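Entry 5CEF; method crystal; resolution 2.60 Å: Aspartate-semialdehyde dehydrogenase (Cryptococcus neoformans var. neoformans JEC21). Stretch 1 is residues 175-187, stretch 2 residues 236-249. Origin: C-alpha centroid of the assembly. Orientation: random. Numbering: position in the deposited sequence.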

# COMPACT_ATOMS: atom_id res chain seq x y z
N GLY A 175 -25.81 6.52 31.36
CA GLY A 175 -25.06 6.86 32.57
C GLY A 175 -23.58 6.55 32.48
O GLY A 175 -23.08 6.12 31.45
N PRO A 176 -22.85 6.74 33.60
CA PRO A 176 -21.41 6.77 33.50
C PRO A 176 -20.79 5.45 33.17
O PRO A 176 -21.35 4.39 33.43
CB PRO A 176 -20.94 7.25 34.90
CG PRO A 176 -22.14 7.26 35.79
CD PRO A 176 -23.34 7.28 34.90
N LEU A 177 -19.61 5.52 32.56
CA LEU A 177 -18.85 4.35 32.19
C LEU A 177 -17.88 4.00 33.30
O LEU A 177 -17.32 4.87 33.95
CB LEU A 177 -18.09 4.60 30.87
CG LEU A 177 -18.95 5.08 29.70
CD1 LEU A 177 -18.11 5.27 28.46
CD2 LEU A 177 -20.09 4.10 29.42
N ASP A 178 -17.64 2.70 33.42
CA ASP A 178 -16.71 2.16 34.38
C ASP A 178 -15.35 2.02 33.72
O ASP A 178 -14.37 2.57 34.19
CB ASP A 178 -17.26 0.78 34.79
CG ASP A 178 -16.35 -0.02 35.70
OD1 ASP A 178 -15.24 0.40 36.04
OD2 ASP A 178 -16.80 -1.09 36.14
N THR A 179 -15.31 1.26 32.64
CA THR A 179 -14.05 0.80 32.03
C THR A 179 -14.13 0.87 30.51
O THR A 179 -15.18 0.59 29.92
CB THR A 179 -13.77 -0.65 32.47
OG1 THR A 179 -13.46 -0.67 33.87
CG2 THR A 179 -12.62 -1.24 31.72
N VAL A 180 -13.02 1.29 29.91
CA VAL A 180 -12.86 1.35 28.46
C VAL A 180 -11.49 0.85 28.00
O VAL A 180 -10.46 1.31 28.49
CB VAL A 180 -13.02 2.78 27.93
CG1 VAL A 180 -12.78 2.81 26.42
CG2 VAL A 180 -14.40 3.35 28.24
N ILE A 181 -11.49 -0.06 27.03
CA ILE A 181 -10.26 -0.53 26.41
C ILE A 181 -10.35 -0.26 24.94
O ILE A 181 -11.40 -0.46 24.33
CB ILE A 181 -10.01 -2.03 26.65
CG1 ILE A 181 -9.65 -2.22 28.13
CG2 ILE A 181 -8.88 -2.56 25.80
CD1 ILE A 181 -8.85 -3.46 28.43
N VAL A 182 -9.27 0.25 24.38
CA VAL A 182 -9.32 0.65 23.01
C VAL A 182 -8.00 0.41 22.28
O VAL A 182 -6.93 0.73 22.81
CB VAL A 182 -9.72 2.13 22.87
CG1 VAL A 182 -8.78 3.05 23.64
CG2 VAL A 182 -9.76 2.54 21.39
N THR A 183 -8.08 -0.12 21.07
CA THR A 183 -6.94 -0.16 20.19
C THR A 183 -7.27 0.75 18.99
O THR A 183 -8.32 0.59 18.39
CB THR A 183 -6.63 -1.60 19.73
OG1 THR A 183 -6.30 -2.43 20.84
CG2 THR A 183 -5.46 -1.61 18.77
N THR A 184 -6.37 1.66 18.62
CA THR A 184 -6.58 2.46 17.43
C THR A 184 -5.71 2.01 16.27
O THR A 184 -4.60 1.47 16.44
CB THR A 184 -6.31 3.96 17.65
OG1 THR A 184 -4.92 4.17 17.91
CG2 THR A 184 -7.11 4.49 18.80
N LEU A 185 -6.25 2.24 15.06
CA LEU A 185 -5.55 2.06 13.82
C LEU A 185 -5.63 3.39 13.10
O LEU A 185 -6.63 3.73 12.46
CB LEU A 185 -6.19 0.96 12.99
CG LEU A 185 -6.05 -0.49 13.43
CD1 LEU A 185 -6.78 -0.73 14.73
CD2 LEU A 185 -6.62 -1.44 12.39
N GLN A 186 -4.56 4.17 13.19
CA GLN A 186 -4.59 5.54 12.76
C GLN A 186 -3.96 5.70 11.39
O GLN A 186 -2.94 5.14 11.10
CB GLN A 186 -3.96 6.44 13.86
CG GLN A 186 -4.70 6.26 15.19
CD GLN A 186 -4.18 7.07 16.36
OE1 GLN A 186 -4.26 6.63 17.52
NE2 GLN A 186 -3.68 8.25 16.09
N ALA A 187 -4.64 6.47 10.56
CA ALA A 187 -4.19 6.85 9.25
C ALA A 187 -3.03 7.80 9.35
O ALA A 187 -2.77 8.34 10.41
CB ALA A 187 -5.35 7.51 8.48
N LEU A 236 -13.02 16.01 36.53
CA LEU A 236 -12.28 14.93 35.92
C LEU A 236 -12.99 13.59 36.08
O LEU A 236 -12.35 12.54 36.20
CB LEU A 236 -10.84 14.82 36.47
CG LEU A 236 -10.01 16.10 36.44
CD1 LEU A 236 -8.55 15.83 36.87
CD2 LEU A 236 -10.03 16.74 35.05
N HIS A 237 -14.32 13.65 36.04
CA HIS A 237 -15.17 12.46 36.13
C HIS A 237 -15.01 11.72 37.49
O HIS A 237 -15.40 10.56 37.62
CB HIS A 237 -14.85 11.53 34.95
CG HIS A 237 -15.97 10.64 34.54
ND1 HIS A 237 -16.37 9.57 35.30
CD2 HIS A 237 -16.73 10.63 33.42
CE1 HIS A 237 -17.35 8.94 34.66
NE2 HIS A 237 -17.58 9.57 33.52
N ALA A 238 -14.46 12.42 38.49
CA ALA A 238 -14.43 11.93 39.88
C ALA A 238 -15.80 12.00 40.53
O ALA A 238 -16.72 12.67 40.02
CB ALA A 238 -13.40 12.68 40.72
N PRO A 239 -16.00 11.23 41.62
CA PRO A 239 -15.06 10.30 42.28
C PRO A 239 -14.84 9.02 41.48
O PRO A 239 -13.79 8.42 41.60
CB PRO A 239 -15.77 9.98 43.60
CG PRO A 239 -17.24 10.04 43.25
CD PRO A 239 -17.35 11.18 42.24
N LYS A 240 -15.81 8.61 40.67
CA LYS A 240 -15.72 7.32 39.95
C LYS A 240 -15.17 7.51 38.56
O LYS A 240 -15.93 7.62 37.59
CB LYS A 240 -17.13 6.81 39.72
CG LYS A 240 -17.67 5.65 40.47
CD LYS A 240 -17.24 5.54 41.87
CE LYS A 240 -17.95 4.32 42.47
NZ LYS A 240 -18.40 4.60 43.86
N GLN A 241 -13.87 7.66 38.44
CA GLN A 241 -13.26 7.94 37.15
C GLN A 241 -13.35 6.73 36.23
O GLN A 241 -13.29 5.60 36.69
CB GLN A 241 -11.78 8.32 37.31
CG GLN A 241 -11.60 9.66 37.97
CD GLN A 241 -10.18 10.19 37.88
OE1 GLN A 241 -9.25 9.56 38.35
NE2 GLN A 241 -10.01 11.33 37.22
N ILE A 242 -13.44 6.98 34.94
CA ILE A 242 -13.40 5.91 33.95
C ILE A 242 -11.99 5.31 33.90
O ILE A 242 -11.02 6.02 33.83
CB ILE A 242 -13.74 6.43 32.52
CG1 ILE A 242 -15.10 7.12 32.50
CG2 ILE A 242 -13.75 5.28 31.53
CD1 ILE A 242 -15.35 7.86 31.19
N ASN A 243 -11.90 4.01 33.90
CA ASN A 243 -10.64 3.35 33.67
C ASN A 243 -10.38 3.10 32.21
O ASN A 243 -11.09 2.31 31.59
CB ASN A 243 -10.67 2.01 34.33
CG ASN A 243 -9.97 2.04 35.63
OD1 ASN A 243 -8.74 1.77 35.70
ND2 ASN A 243 -10.69 2.43 36.68
N VAL A 244 -9.35 3.75 31.68
CA VAL A 244 -9.08 3.68 30.27
C VAL A 244 -7.70 3.11 29.97
O VAL A 244 -6.71 3.53 30.57
CB VAL A 244 -9.18 5.08 29.61
CG1 VAL A 244 -9.11 4.95 28.10
CG2 VAL A 244 -10.49 5.77 29.98
N SER A 245 -7.65 2.16 29.02
CA SER A 245 -6.37 1.62 28.57
C SER A 245 -6.37 1.58 27.07
O SER A 245 -7.24 0.96 26.46
CB SER A 245 -6.16 0.22 29.14
OG SER A 245 -4.93 -0.34 28.78
N ALA A 246 -5.37 2.22 26.48
CA ALA A 246 -5.24 2.33 25.04
C ALA A 246 -3.93 1.76 24.46
O ALA A 246 -2.87 1.81 25.09
CB ALA A 246 -5.35 3.79 24.65
N THR A 247 -4.01 1.27 23.23
CA THR A 247 -2.85 1.01 22.42
C THR A 247 -3.12 1.71 21.10
O THR A 247 -4.21 1.57 20.55
CB THR A 247 -2.68 -0.48 22.17
OG1 THR A 247 -2.69 -1.22 23.40
CG2 THR A 247 -1.40 -0.72 21.48
N CYS A 248 -2.17 2.50 20.61
CA CYS A 248 -2.38 3.33 19.43
C CYS A 248 -1.39 2.94 18.37
O CYS A 248 -0.18 2.87 18.63
CB CYS A 248 -2.20 4.79 19.75
SG CYS A 248 -3.50 5.43 20.83
N THR A 249 -1.89 2.58 17.19
CA THR A 249 -1.02 2.12 16.12
C THR A 249 -1.21 2.98 14.91
O THR A 249 -2.25 3.62 14.76
CB THR A 249 -1.29 0.69 15.73
OG1 THR A 249 -2.52 0.64 15.01
CG2 THR A 249 -1.39 -0.17 16.92
O HOH W 1 -17.83 5.89 36.48
O HOH W 2 -5.21 -2.08 23.54

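Two neighbouring parallel β-strands, 177-186 and 243-249, pair in register through a continuous backbone ladder, their N-to-C directions 1° apart. As parallel pairing requires, Val180, Val182 and Thr184 each bond to the residues on either side of their partners, and Asp178 and Gln186 make one bond each at the ends: Asn243 N donates to Asp178 O (2.9 Å), Val180 N to Asn243 O (2.8 Å) and Ser245 N to Val180 O (3.0 Å), and the pattern runs on through Val182 and Thr184 to Gln186 N and Thr249 O (2.8 Å). The same carbonyl oxygens also receive CA-H...O contacts, the shortest from Ala246 CA to Val182 O (3.2 Å). Near the end, Thr184 O accepts from both Thr249 N (3.0 Å) and Thr249 OG1 (2.7 Å), while Thr184 OG1 donates to Gln186 OE1 (2.6 Å). Side chains alternate between faces. On one, Val182 CG1 packs on Ala246 CB (3.7 Å) and Val180 CB lies 4.4 Å from Val244 CG2; on the other, a water links Thr183 OG1 (2.9 Å) and Thr247 OG1 (2.7 Å). Before the second strand, Ile242 CG2 meets Val180 CG2 (3.9 Å). There the two stretches are also joined by a water donating to Leu177 O and Lys240 O (2.8 Å each), and His237 CE1 approaches Pro176 CB (4.0 Å) while His237 ND1 donates to Lys240 O (3.0 Å).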